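Local structure of ganglioside-induced differentiation-associated protein 2 (Homo sapiens, 4UML) at residues 17-22 with 56-61; 48-53 with 189-194; 52-57 with 222-227; 161-166 with 200-205; 185-190 with 218-223. The protein is a human signalling protein of uncertain cellular role, represented here by its macro domain, a fold that in many relatives binds ADP-ribose. One frame throughout, in Å; residues are numbered along the deposited sequence.

Overall arrangement
All five contacts belong to the macro domain, a sheet packed between helices. Contacts 2 and 3 are closest, with centres about 6 Å apart: both use the short helix 51-54, which contact 2 sets against helix 179-197 and contact 3 against the segment that follows helix 210-223. Contact 5 joins those two longer helices, about 9 Å from the centre of contact 2. Contact 1 lays the N-terminal segment on the edge strand 57-61, next in the sheet to strand 203-208, which contact 4 pairs with strand 164-167. Along the chain, contact 1 closes before contacts 4 and 5 open, and contact 3 encloses contact 4, so early and late segments are tied together on one flank.

Contact 1: residues 17-22 with 56-61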
# COMPACT_ATOMS: atom_id res chain seq x y z
N LEU A 17 2.06 16.59 -0.36
CA LEU A 17 3.08 15.71 0.22
C LEU A 17 4.31 15.72 -0.66
O LEU A 17 4.21 15.49 -1.86
CB LEU A 17 2.53 14.26 0.42
CG LEU A 17 1.31 14.14 1.33
CD1 LEU A 17 0.91 12.68 1.58
CD2 LEU A 17 1.55 14.87 2.65
N PRO A 18 5.49 15.97 -0.06
CA PRO A 18 6.68 15.93 -0.90
C PRO A 18 7.03 14.52 -1.42
O PRO A 18 7.03 13.53 -0.68
CB PRO A 18 7.76 16.50 0.02
CG PRO A 18 7.29 16.18 1.40
CD PRO A 18 5.80 16.28 1.35
N SER A 19 7.29 14.48 -2.71
CA SER A 19 7.62 13.31 -3.51
C SER A 19 9.05 12.89 -3.21
O SER A 19 9.87 13.72 -2.80
CB SER A 19 7.53 13.73 -4.98
OG SER A 19 7.29 12.64 -5.83
N TRP A 20 9.39 11.62 -3.45
CA TRP A 20 10.77 11.13 -3.29
C TRP A 20 11.71 11.84 -4.30
O TRP A 20 12.83 12.22 -3.95
CB TRP A 20 10.82 9.60 -3.45
CG TRP A 20 12.19 9.00 -3.37
CD1 TRP A 20 12.93 8.50 -4.41
CD2 TRP A 20 12.97 8.82 -2.19
NE1 TRP A 20 14.14 8.03 -3.94
CE2 TRP A 20 14.19 8.21 -2.58
CE3 TRP A 20 12.77 9.13 -0.84
CZ2 TRP A 20 15.20 7.92 -1.67
CZ3 TRP A 20 13.76 8.82 0.07
CH2 TRP A 20 14.97 8.21 -0.35
N GLY A 21 11.21 12.05 -5.51
CA GLY A 21 11.90 12.87 -6.50
C GLY A 21 12.11 14.35 -6.15
O GLY A 21 12.71 15.07 -6.94
N ASP A 22 11.61 14.82 -5.00
CA ASP A 22 11.88 16.17 -4.50
C ASP A 22 12.99 16.18 -3.43
O ASP A 22 13.84 17.06 -3.45
CB ASP A 22 10.60 16.82 -3.93
CG ASP A 22 9.46 16.91 -4.96
OD1 ASP A 22 9.74 17.09 -6.17
OD2 ASP A 22 8.27 16.80 -4.55
N LYS A 56 6.74 10.03 -8.73
CA LYS A 56 5.48 9.38 -8.36
C LYS A 56 5.46 8.75 -6.98
O LYS A 56 4.40 8.42 -6.46
CB LYS A 56 5.15 8.34 -9.39
CG LYS A 56 5.06 8.96 -10.77
CD LYS A 56 4.84 7.92 -11.84
CE LYS A 56 4.59 8.62 -13.17
NZ LYS A 56 3.90 7.72 -14.12
N VAL A 57 6.63 8.57 -6.38
CA VAL A 57 6.73 7.90 -5.10
C VAL A 57 6.75 8.92 -3.98
O VAL A 57 7.46 9.93 -4.06
CB VAL A 57 8.02 7.08 -5.03
CG1 VAL A 57 8.25 6.57 -3.62
CG2 VAL A 57 7.94 5.94 -6.01
N VAL A 58 5.97 8.64 -2.94
CA VAL A 58 5.90 9.44 -1.76
C VAL A 58 6.04 8.56 -0.50
O VAL A 58 5.33 7.55 -0.35
CB VAL A 58 4.54 10.19 -1.69
CG1 VAL A 58 4.46 11.03 -0.45
CG2 VAL A 58 4.28 11.00 -2.96
N LEU A 59 6.93 8.95 0.40
CA LEU A 59 6.99 8.36 1.73
C LEU A 59 6.39 9.31 2.75
O LEU A 59 6.82 10.45 2.87
CB LEU A 59 8.43 8.05 2.12
CG LEU A 59 8.64 7.46 3.52
CD1 LEU A 59 7.98 6.11 3.67
CD2 LEU A 59 10.13 7.31 3.83
N TRP A 60 5.40 8.84 3.50
CA TRP A 60 4.67 9.72 4.40
C TRP A 60 4.42 9.03 5.68
O TRP A 60 3.80 7.95 5.70
CB TRP A 60 3.34 10.11 3.78
CG TRP A 60 2.49 10.92 4.66
CD1 TRP A 60 2.76 12.21 5.09
CD2 TRP A 60 1.21 10.57 5.21
NE1 TRP A 60 1.72 12.65 5.89
CE2 TRP A 60 0.76 11.68 5.96
CE3 TRP A 60 0.40 9.43 5.13
CZ2 TRP A 60 -0.45 11.66 6.64
CZ3 TRP A 60 -0.80 9.41 5.79
CH2 TRP A 60 -1.23 10.53 6.53
N LYS A 61 4.89 9.62 6.78
CA LYS A 61 4.56 9.07 8.09
C LYS A 61 3.20 9.58 8.53
O LYS A 61 3.04 10.75 8.83
CB LYS A 61 5.63 9.42 9.14
CG LYS A 61 5.32 8.79 10.49
CD LYS A 61 6.57 8.59 11.32
CE LYS A 61 7.11 9.91 11.86
NZ LYS A 61 6.13 10.51 12.81
O HOH W 1 8.42 11.30 -0.21
O HOH W 2 5.86 12.95 1.88
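The indole of Trp60 carries Leu17 on one face: Leu17 CD1 stands over the five-membered ring, 4.0 Å from its centroid and 16° off the normal. The second methyl, CD2, meets the pyrrole part at CD1 of Trp60, 3.8 Å away, so the forked end crosses the ring obliquely. Val12 and Leu67 also touch this indole. Trp20 turns its indole away from the strand; the CB of Trp20 packs on Val57 CG1, its NE1 bonds to Phe224 O, and Arg226 makes a cation-pi contact with the ring. Strand 57-61 is an outermost strand of the macro-domain sheet, and the N-terminal segment runs across it rather than pairing with it. One direct backbone bond joins them, Trp20 N to Val57 O at 2.6 Å and nearly straight (174°), in the carbonyl plane. Further along, two waters do the joining: both donate to Pro18 O, while one accepts from Leu59 N and the other donates to Leu59 O. Between the Trp20 bond and the Trp60 ring, Val58 CG1 sits 3.9 Å from Leu17 CB. An alanine at Leu17 would lose both methyls and would probably leave that face of Trp60 less well packed.

Contact 2: residues 48-53 with 189-194; sequences LYNKDV and TVRRFL
Helix 51-54 of the macro domain begins here with an N-cap: Asn50 accepts from Val53 N through OD1 at 3.1 Å, the donor lying well above the plane of the side-chain carbonyl. This short helix lies against the long helix 179-197, and the buried, close-packed part of the contact is made by Val53, Leu194 and Arg191. Val53 points its CB at the long helix and lays CG1 4.0 Å from Leu194 CB, while the same methyl comes over one face of the Arg191 guanidinium. Phe224 closes in on both Val53 and Arg191. The looser side is the side chain of Leu48, which is exposed and leads away, although the carbonyl of this residue is firmly bonded. Arg191 reaches it by a chain that bends at chi2 (66°): NH2 donates to Leu48 O at 2.9 Å, with the oxygen near the guanidinium plane, and NH1 adds a weak second bond to the same atom. NE also forms a salt bridge with Glu195, and NH1 bonds to Tyr223 O. A leucine at Arg191 would lack all these donors and would probably loosen the 48-50 loop from the helix. A water completes the link, accepting from Asn50 N at 2.9 Å and, weakly, from Arg191 NH1.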
# COMPACT_ATOMS: atom_id res chain seq x y z
N LEU A 48 18.36 1.70 -12.35
CA LEU A 48 18.83 2.95 -12.92
C LEU A 48 17.99 4.13 -12.41
O LEU A 48 16.76 4.03 -12.22
CB LEU A 48 18.76 2.88 -14.46
CG LEU A 48 19.35 1.62 -15.15
CD1 LEU A 48 19.08 1.64 -16.66
CD2 LEU A 48 20.85 1.45 -14.85
N TYR A 49 18.66 5.25 -12.16
CA TYR A 49 18.01 6.54 -11.99
C TYR A 49 16.85 6.69 -12.98
O TYR A 49 17.02 6.47 -14.18
CB TYR A 49 19.00 7.67 -12.24
CG TYR A 49 18.34 9.02 -12.21
CD1 TYR A 49 17.97 9.59 -11.01
CD2 TYR A 49 18.07 9.73 -13.39
CE1 TYR A 49 17.36 10.83 -10.96
CE2 TYR A 49 17.45 10.97 -13.35
CZ TYR A 49 17.10 11.51 -12.12
OH TYR A 49 16.48 12.73 -11.98
N ASN A 50 15.67 7.05 -12.48
CA ASN A 50 14.53 7.30 -13.37
C ASN A 50 13.68 8.40 -12.75
O ASN A 50 12.90 8.16 -11.83
CB ASN A 50 13.75 6.01 -13.59
CG ASN A 50 12.52 6.21 -14.45
OD1 ASN A 50 11.96 7.30 -14.52
ND2 ASN A 50 12.07 5.15 -15.07
N LYS A 51 13.88 9.62 -13.25
CA LYS A 51 13.31 10.84 -12.66
C LYS A 51 11.79 10.79 -12.59
O LYS A 51 11.17 11.23 -11.62
CB LYS A 51 13.72 12.07 -13.51
CG LYS A 51 13.03 13.36 -13.09
CD LYS A 51 13.76 14.60 -13.58
CE LYS A 51 13.43 15.77 -12.66
NZ LYS A 51 14.05 17.03 -13.14
N ASP A 52 11.22 10.28 -13.66
CA ASP A 52 9.80 10.20 -13.85
C ASP A 52 9.15 9.29 -12.78
O ASP A 52 8.16 9.65 -12.15
CB ASP A 52 9.53 9.69 -15.26
CG ASP A 52 8.07 9.44 -15.54
OD1 ASP A 52 7.34 10.43 -15.77
OD2 ASP A 52 7.66 8.26 -15.53
N VAL A 53 9.74 8.11 -12.57
CA VAL A 53 9.27 7.16 -11.55
C VAL A 53 9.44 7.72 -10.14
O VAL A 53 8.54 7.61 -9.30
CB VAL A 53 9.99 5.80 -11.73
CG1 VAL A 53 9.76 4.87 -10.56
CG2 VAL A 53 9.52 5.15 -13.02
N THR A 189 8.43 -4.36 -6.01
CA THR A 189 7.22 -4.57 -6.80
C THR A 189 6.66 -3.27 -7.34
O THR A 189 6.22 -3.16 -8.53
CB THR A 189 6.15 -5.29 -5.93
OG1 THR A 189 6.73 -6.48 -5.37
CG2 THR A 189 4.92 -5.61 -6.72
N VAL A 190 6.63 -2.24 -6.51
CA VAL A 190 6.12 -0.96 -6.97
C VAL A 190 7.08 -0.35 -8.01
O VAL A 190 6.63 0.25 -8.98
CB VAL A 190 5.89 0.03 -5.80
CG1 VAL A 190 5.63 1.43 -6.28
CG2 VAL A 190 4.73 -0.43 -4.92
N ARG A 191 8.38 -0.47 -7.77
CA ARG A 191 9.37 0.04 -8.75
C ARG A 191 9.10 -0.55 -10.13
O ARG A 191 8.88 0.18 -11.09
CB ARG A 191 10.80 -0.22 -8.28
CG ARG A 191 11.86 -0.01 -9.35
CD ARG A 191 11.92 1.44 -9.77
NE ARG A 191 12.68 1.67 -11.02
CZ ARG A 191 13.68 2.55 -11.18
NH1 ARG A 191 14.17 3.29 -10.17
NH2 ARG A 191 14.23 2.67 -12.38
N ARG A 192 9.03 -1.87 -10.20
CA ARG A 192 8.92 -2.58 -11.45
C ARG A 192 7.62 -2.30 -12.13
O ARG A 192 7.55 -2.18 -13.37
CB ARG A 192 9.11 -4.08 -11.25
CG ARG A 192 10.53 -4.41 -10.83
CD ARG A 192 10.71 -5.88 -10.54
NE ARG A 192 12.13 -6.20 -10.32
CZ ARG A 192 12.59 -7.31 -9.73
NH1 ARG A 192 11.75 -8.24 -9.28
NH2 ARG A 192 13.90 -7.48 -9.58
N PHE A 193 6.57 -2.17 -11.34
CA PHE A 193 5.27 -1.81 -11.90
C PHE A 193 5.28 -0.39 -12.43
O PHE A 193 4.65 -0.10 -13.46
CB PHE A 193 4.17 -1.95 -10.85
CG PHE A 193 2.84 -1.43 -11.29
CD1 PHE A 193 2.51 -0.09 -11.10
CD2 PHE A 193 1.90 -2.28 -11.86
CE1 PHE A 193 1.27 0.40 -11.49
CE2 PHE A 193 0.65 -1.80 -12.25
CZ PHE A 193 0.35 -0.45 -12.07
N LEU A 194 5.91 0.53 -11.71
CA LEU A 194 5.88 1.90 -12.17
C LEU A 194 6.72 2.09 -13.45
O LEU A 194 6.40 2.94 -14.28
CB LEU A 194 6.34 2.86 -11.09
CG LEU A 194 5.37 3.19 -9.96
CD1 LEU A 194 6.06 4.02 -8.90
CD2 LEU A 194 4.17 3.95 -10.49
O HOH W 3 15.08 6.06 -9.85

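Contact 3: residues 52-57 with 222-227; sequences DVNGKV and LYFPRS
Phe224 and Asn54 have the most surface buried here, with Val57 next. Phe224 is the first residue past helix 210-223, and its ring is met on two sides by valines. Val57 reaches it tip to tip and puts CG2 over one face, 3.9 Å from the ring centroid and 26° off the normal, a CH-pi contact displaced toward the rim. Val53 instead comes in at the edge, its CG1 3.5 Å from Phe224 CE1. Asn54 OD1 is also at the edge, 3.8 Å from Phe224 CD1, as the amide and the ring slide past each other in opposite directions. The contact joins helix 51-54 and the first residue of edge strand 57-61 of the macro domain to the segment leaving helix 210-223, 165 residues further on. With CG anti to its carbonyl carbon (chi1 -74°), Asn54 uses both ends of its amide. ND2 donates to Pro225 O at 3.1 Å; that oxygen lies in the amide plane, although the donor stands above the plane of the proline carbonyl. OD1 accepts from a water at 2.6 Å, and this water also donates to Pro225 O, so the carbonyl is gripped twice.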
# COMPACT_ATOMS: atom_id res chain seq x y z
N ASP A 52 11.22 10.28 -13.66
CA ASP A 52 9.80 10.20 -13.85
C ASP A 52 9.15 9.29 -12.78
O ASP A 52 8.16 9.65 -12.15
CB ASP A 52 9.53 9.69 -15.26
CG ASP A 52 8.07 9.44 -15.54
OD1 ASP A 52 7.34 10.43 -15.77
OD2 ASP A 52 7.66 8.26 -15.53
N VAL A 53 9.74 8.11 -12.57
CA VAL A 53 9.27 7.16 -11.55
C VAL A 53 9.44 7.72 -10.14
O VAL A 53 8.54 7.61 -9.30
CB VAL A 53 9.99 5.80 -11.73
CG1 VAL A 53 9.76 4.87 -10.56
CG2 VAL A 53 9.52 5.15 -13.02
N ASN A 54 10.57 8.38 -9.88
CA ASN A 54 10.83 8.95 -8.57
C ASN A 54 9.86 10.01 -8.16
O ASN A 54 9.67 10.23 -6.95
CB ASN A 54 12.21 9.60 -8.52
CG ASN A 54 13.34 8.59 -8.46
OD1 ASN A 54 13.14 7.37 -8.61
ND2 ASN A 54 14.54 9.10 -8.23
N GLY A 55 9.33 10.74 -9.14
CA GLY A 55 8.38 11.82 -8.90
C GLY A 55 7.00 11.31 -8.48
O GLY A 55 6.22 12.06 -7.92
N LYS A 56 6.74 10.03 -8.73
CA LYS A 56 5.48 9.38 -8.36
C LYS A 56 5.46 8.75 -6.98
O LYS A 56 4.40 8.42 -6.46
CB LYS A 56 5.15 8.34 -9.39
CG LYS A 56 5.06 8.96 -10.77
CD LYS A 56 4.84 7.92 -11.84
CE LYS A 56 4.59 8.62 -13.17
NZ LYS A 56 3.90 7.72 -14.12
N VAL A 57 6.63 8.57 -6.38
CA VAL A 57 6.73 7.90 -5.10
C VAL A 57 6.75 8.92 -3.98
O VAL A 57 7.46 9.93 -4.06
CB VAL A 57 8.02 7.08 -5.03
CG1 VAL A 57 8.25 6.57 -3.62
CG2 VAL A 57 7.94 5.94 -6.01
N LEU A 222 17.72 2.23 -2.83
CA LEU A 222 18.10 1.03 -3.59
C LEU A 222 17.16 0.75 -4.77
O LEU A 222 17.59 0.32 -5.85
CB LEU A 222 18.19 -0.14 -2.61
CG LEU A 222 18.28 -1.62 -3.00
CD1 LEU A 222 19.51 -1.96 -3.84
CD2 LEU A 222 18.30 -2.44 -1.70
N TYR A 223 15.86 0.99 -4.56
CA TYR A 223 14.87 0.78 -5.61
C TYR A 223 14.57 2.04 -6.41
O TYR A 223 14.13 1.95 -7.54
CB TYR A 223 13.58 0.18 -5.01
CG TYR A 223 13.93 -1.14 -4.41
CD1 TYR A 223 14.14 -2.23 -5.22
CD2 TYR A 223 14.16 -1.28 -3.05
CE1 TYR A 223 14.51 -3.43 -4.70
CE2 TYR A 223 14.53 -2.49 -2.52
CZ TYR A 223 14.71 -3.56 -3.35
OH TYR A 223 15.10 -4.77 -2.85
N PHE A 224 14.85 3.20 -5.82
CA PHE A 224 14.57 4.48 -6.47
C PHE A 224 15.79 5.41 -6.32
O PHE A 224 15.72 6.43 -5.64
CB PHE A 224 13.30 5.11 -5.86
CG PHE A 224 12.05 4.26 -6.05
CD1 PHE A 224 11.27 4.37 -7.19
CD2 PHE A 224 11.67 3.35 -5.07
CE1 PHE A 224 10.12 3.59 -7.36
CE2 PHE A 224 10.52 2.57 -5.24
CZ PHE A 224 9.76 2.69 -6.38
N PRO A 225 16.94 5.02 -6.92
CA PRO A 225 18.13 5.89 -6.84
C PRO A 225 17.84 7.32 -7.33
O PRO A 225 17.18 7.50 -8.36
CB PRO A 225 19.14 5.19 -7.76
CG PRO A 225 18.34 4.31 -8.65
CD PRO A 225 17.15 3.88 -7.84
N ARG A 226 18.33 8.31 -6.60
CA ARG A 226 18.07 9.73 -6.91
C ARG A 226 19.10 10.40 -7.85
O ARG A 226 18.72 11.21 -8.70
CB ARG A 226 18.02 10.54 -5.61
CG ARG A 226 16.87 10.19 -4.69
CD ARG A 226 17.32 10.30 -3.24
NE ARG A 226 16.33 10.94 -2.38
CZ ARG A 226 16.57 11.29 -1.12
NH1 ARG A 226 17.76 11.05 -0.57
NH2 ARG A 226 15.62 11.86 -0.40
N SER A 227 20.39 10.11 -7.67
CA SER A 227 21.47 10.66 -8.51
C SER A 227 21.60 9.85 -9.80
O SER A 227 20.99 8.78 -9.94
CB SER A 227 22.80 10.62 -7.74
O HOH W 3 15.08 6.06 -9.85

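Contact 4: residues 161-166 with 200-205; sequences SMSSVG and TIEKVV
Four backbone hydrogen bonds hold the two segments together, and the first pair share an acceptor. Ser163 O takes Glu202 N at 2.7 Å and Lys203 N at 3.2 Å, both in the plane of its carbonyl. Beyond this fork the bonding becomes regular: Val165 N donates to Lys203 O at 3.1 Å, and Val165 O accepts from Val205 N at 2.9 Å, nearly along the C=O axis. Strands 164-167 and 203-208 are thus parallel neighbours, their local axes 4.8 Å apart, and with helix 179-197 between them they form a beta-alpha-beta unit of the macro-domain sheet. Ser163 CB lies against the carboxylate end of Glu202, 4.0 Å from its CD. Ser164 CB meets Lys203 CB at 4.0 Å on one face, while Val165 and Val204 point to the other, where Val165 touches Val153 and Ala157 of helix 139-159. Before the strands pair, Ile201 sets CG2 3.7 Å from Ser163 O and CG1 near Met162 O, a buried oxygen with no hydrogen-bonding partner. Further out, a Schellman motif with Ser161 at C-prime ends helix 139-159. Ser164 OG bonds to Thr70 N, and Val58 packs on Lys203 and Val205.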
# COMPACT_ATOMS: atom_id res chain seq x y z
N SER A 161 -8.35 2.72 -13.64
CA SER A 161 -7.73 3.97 -14.04
C SER A 161 -7.52 4.93 -12.88
O SER A 161 -7.86 6.09 -12.97
CB SER A 161 -8.56 4.67 -15.14
OG SER A 161 -8.96 3.74 -16.13
N MET A 162 -6.94 4.45 -11.77
CA MET A 162 -6.76 5.33 -10.61
C MET A 162 -5.54 6.20 -10.76
O MET A 162 -4.52 5.75 -11.24
CB MET A 162 -6.62 4.50 -9.35
CG MET A 162 -7.77 3.54 -9.14
SD MET A 162 -7.59 2.83 -7.48
CE MET A 162 -8.90 1.64 -7.48
N SER A 163 -5.63 7.45 -10.33
CA SER A 163 -4.48 8.34 -10.38
C SER A 163 -3.52 8.23 -9.17
O SER A 163 -2.34 8.57 -9.28
CB SER A 163 -4.96 9.78 -10.56
OG SER A 163 -5.63 10.23 -9.40
N SER A 164 -4.01 7.73 -8.03
CA SER A 164 -3.14 7.54 -6.86
C SER A 164 -3.61 6.41 -5.97
O SER A 164 -4.81 6.08 -5.90
CB SER A 164 -2.97 8.82 -6.04
OG SER A 164 -4.19 9.26 -5.53
N VAL A 165 -2.62 5.78 -5.33
CA VAL A 165 -2.84 4.68 -4.38
C VAL A 165 -2.04 4.97 -3.10
O VAL A 165 -0.85 5.30 -3.15
CB VAL A 165 -2.48 3.30 -4.97
CG1 VAL A 165 -2.74 2.17 -3.96
CG2 VAL A 165 -3.28 3.03 -6.24
N GLY A 166 -2.74 4.95 -1.97
CA GLY A 166 -2.13 5.00 -0.66
C GLY A 166 -1.95 3.62 -0.07
O GLY A 166 -2.90 2.99 0.34
N THR A 200 -0.14 6.19 -16.40
CA THR A 200 -1.50 6.48 -15.89
C THR A 200 -1.58 6.88 -14.39
O THR A 200 -2.61 7.39 -13.92
CB THR A 200 -2.46 5.29 -16.19
OG1 THR A 200 -3.75 5.53 -15.59
CG2 THR A 200 -1.89 3.94 -15.71
N ILE A 201 -0.50 6.68 -13.64
CA ILE A 201 -0.53 6.88 -12.20
C ILE A 201 0.29 8.10 -11.85
O ILE A 201 1.38 8.28 -12.35
CB ILE A 201 -0.02 5.63 -11.47
CG1 ILE A 201 -0.97 4.47 -11.77
CG2 ILE A 201 0.07 5.86 -9.97
CD1 ILE A 201 -0.80 3.26 -10.89
N GLU A 202 -0.26 8.95 -11.01
CA GLU A 202 0.41 10.14 -10.61
C GLU A 202 1.22 9.90 -9.35
O GLU A 202 2.34 10.38 -9.24
CB GLU A 202 -0.60 11.27 -10.41
CG GLU A 202 -1.36 11.65 -11.69
CD GLU A 202 -2.43 12.71 -11.47
OE1 GLU A 202 -2.66 13.15 -10.33
OE2 GLU A 202 -3.06 13.11 -12.47
N LYS A 203 0.64 9.19 -8.36
CA LYS A 203 1.29 9.06 -7.06
C LYS A 203 1.02 7.70 -6.41
O LYS A 203 -0.08 7.14 -6.50
CB LYS A 203 0.83 10.16 -6.09
CG LYS A 203 1.24 11.60 -6.42
CD LYS A 203 2.75 11.82 -6.39
CE LYS A 203 3.12 13.07 -7.19
NZ LYS A 203 2.60 14.27 -6.47
N VAL A 204 2.07 7.17 -5.81
CA VAL A 204 1.99 6.02 -4.92
C VAL A 204 2.55 6.51 -3.59
O VAL A 204 3.67 7.05 -3.54
CB VAL A 204 2.76 4.81 -5.44
CG1 VAL A 204 2.81 3.71 -4.38
CG2 VAL A 204 2.10 4.28 -6.70
N VAL A 205 1.74 6.37 -2.54
CA VAL A 205 2.13 6.81 -1.23
C VAL A 205 2.31 5.61 -0.35
O VAL A 205 1.39 4.80 -0.18
CB VAL A 205 1.09 7.74 -0.57
CG1 VAL A 205 1.55 8.16 0.81
CG2 VAL A 205 0.82 8.95 -1.43

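Contact 5: residues 185-190 with 218-223; sequences IALRTV and KLLPLY
Contact between aromatic ring and backbone comes first: Tyr223 lays one face of its ring on helix 179-197, with Arg188 N 3.9 Å above the plane and offset toward the rim, while Leu222 CG occupies the opposite face. Beside this, Leu187 CB meets Tyr223 CD2 at 3.6 Å. Across the ring, Arg188 CB touches CE1 of Tyr223, also at 3.6 Å, and the two side chains run alongside in the same direction, the guanidinium turned 76° from the ring. The aliphatic contacts all belong to Leu187. Its two methyls part, CD1 going to Leu219 CB at 3.6 Å and CD2 to Leu220 CD2 at 3.9 Å, each pair of side chains crossing at about a right angle. A polar link is made just outside: Tyr223 OH bonds to His184 ND1. The segment axes approach to 9.6 Å and cross at -28°, so helices 179-197 and 210-223 run side by side in roughly the same direction, with Leu187 also touching Phe206 of strand 203-208, the helix-on-sheet layering of the macro domain.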
# COMPACT_ATOMS: atom_id res chain seq x y z
N ILE A 185 10.27 -6.39 -0.78
CA ILE A 185 9.22 -6.86 -1.69
C ILE A 185 8.31 -5.71 -2.09
O ILE A 185 8.03 -5.51 -3.27
CB ILE A 185 8.43 -8.03 -1.07
CG1 ILE A 185 9.39 -9.22 -0.87
CG2 ILE A 185 7.25 -8.40 -1.94
CD1 ILE A 185 8.87 -10.35 -0.01
N ALA A 186 7.87 -4.93 -1.11
CA ALA A 186 6.97 -3.81 -1.38
C ALA A 186 7.61 -2.83 -2.39
O ALA A 186 7.01 -2.49 -3.42
CB ALA A 186 6.62 -3.10 -0.09
N LEU A 187 8.82 -2.38 -2.10
CA LEU A 187 9.46 -1.38 -2.96
C LEU A 187 9.82 -1.92 -4.33
O LEU A 187 9.64 -1.23 -5.34
CB LEU A 187 10.69 -0.81 -2.26
CG LEU A 187 10.41 -0.11 -0.93
CD1 LEU A 187 11.70 0.39 -0.33
CD2 LEU A 187 9.43 1.02 -1.14
N ARG A 188 10.36 -3.13 -4.37
CA ARG A 188 10.74 -3.74 -5.65
C ARG A 188 9.54 -3.89 -6.58
O ARG A 188 9.56 -3.54 -7.77
CB ARG A 188 11.41 -5.09 -5.39
CG ARG A 188 11.96 -5.79 -6.62
CD ARG A 188 12.68 -7.07 -6.19
NE ARG A 188 11.70 -8.04 -5.72
CZ ARG A 188 11.87 -8.90 -4.73
NH1 ARG A 188 13.02 -8.97 -4.07
NH2 ARG A 188 10.88 -9.72 -4.41
N THR A 189 8.43 -4.36 -6.01
CA THR A 189 7.22 -4.57 -6.80
C THR A 189 6.66 -3.27 -7.34
O THR A 189 6.22 -3.16 -8.53
CB THR A 189 6.15 -5.29 -5.93
OG1 THR A 189 6.73 -6.48 -5.37
CG2 THR A 189 4.92 -5.61 -6.72
N VAL A 190 6.63 -2.24 -6.51
CA VAL A 190 6.12 -0.96 -6.97
C VAL A 190 7.08 -0.35 -8.01
O VAL A 190 6.63 0.25 -8.98
CB VAL A 190 5.89 0.03 -5.80
CG1 VAL A 190 5.63 1.43 -6.28
CG2 VAL A 190 4.73 -0.43 -4.92
N LYS A 218 15.85 3.71 4.67
CA LYS A 218 16.99 2.86 4.34
C LYS A 218 16.93 2.26 2.93
O LYS A 218 17.91 2.28 2.20
CB LYS A 218 17.11 1.73 5.36
CG LYS A 218 18.43 1.00 5.25
CD LYS A 218 18.45 -0.24 6.11
CE LYS A 218 19.47 -1.22 5.55
NZ LYS A 218 19.77 -2.28 6.54
N LEU A 219 15.78 1.71 2.54
CA LEU A 219 15.68 0.96 1.29
C LEU A 219 15.24 1.72 0.05
O LEU A 219 15.49 1.28 -1.08
CB LEU A 219 14.75 -0.25 1.50
CG LEU A 219 15.10 -1.25 2.62
CD1 LEU A 219 14.28 -2.54 2.53
CD2 LEU A 219 16.58 -1.60 2.65
N LEU A 220 14.56 2.85 0.21
CA LEU A 220 14.11 3.64 -0.94
C LEU A 220 15.20 3.96 -1.97
O LEU A 220 15.01 3.77 -3.18
CB LEU A 220 13.43 4.93 -0.45
CG LEU A 220 11.93 4.77 -0.18
CD1 LEU A 220 11.39 5.97 0.58
CD2 LEU A 220 11.15 4.54 -1.47
N PRO A 221 16.38 4.39 -1.50
CA PRO A 221 17.49 4.65 -2.42
C PRO A 221 17.91 3.46 -3.30
O PRO A 221 18.39 3.68 -4.39
CB PRO A 221 18.64 5.05 -1.48
CG PRO A 221 18.00 5.51 -0.23
CD PRO A 221 16.75 4.66 -0.09
N LEU A 222 17.72 2.23 -2.83
CA LEU A 222 18.10 1.03 -3.59
C LEU A 222 17.16 0.75 -4.77
O LEU A 222 17.59 0.32 -5.85
CB LEU A 222 18.19 -0.14 -2.61
CG LEU A 222 18.28 -1.62 -3.00
CD1 LEU A 222 19.51 -1.96 -3.84
CD2 LEU A 222 18.30 -2.44 -1.70
N TYR A 223 15.86 0.99 -4.56
CA TYR A 223 14.87 0.78 -5.61
C TYR A 223 14.57 2.04 -6.41
O TYR A 223 14.13 1.95 -7.54
CB TYR A 223 13.58 0.18 -5.01
CG TYR A 223 13.93 -1.14 -4.41
CD1 TYR A 223 14.14 -2.23 -5.22
CD2 TYR A 223 14.16 -1.28 -3.05
CE1 TYR A 223 14.51 -3.43 -4.70
CE2 TYR A 223 14.53 -2.49 -2.52
CZ TYR A 223 14.71 -3.56 -3.35
OH TYR A 223 15.10 -4.77 -2.85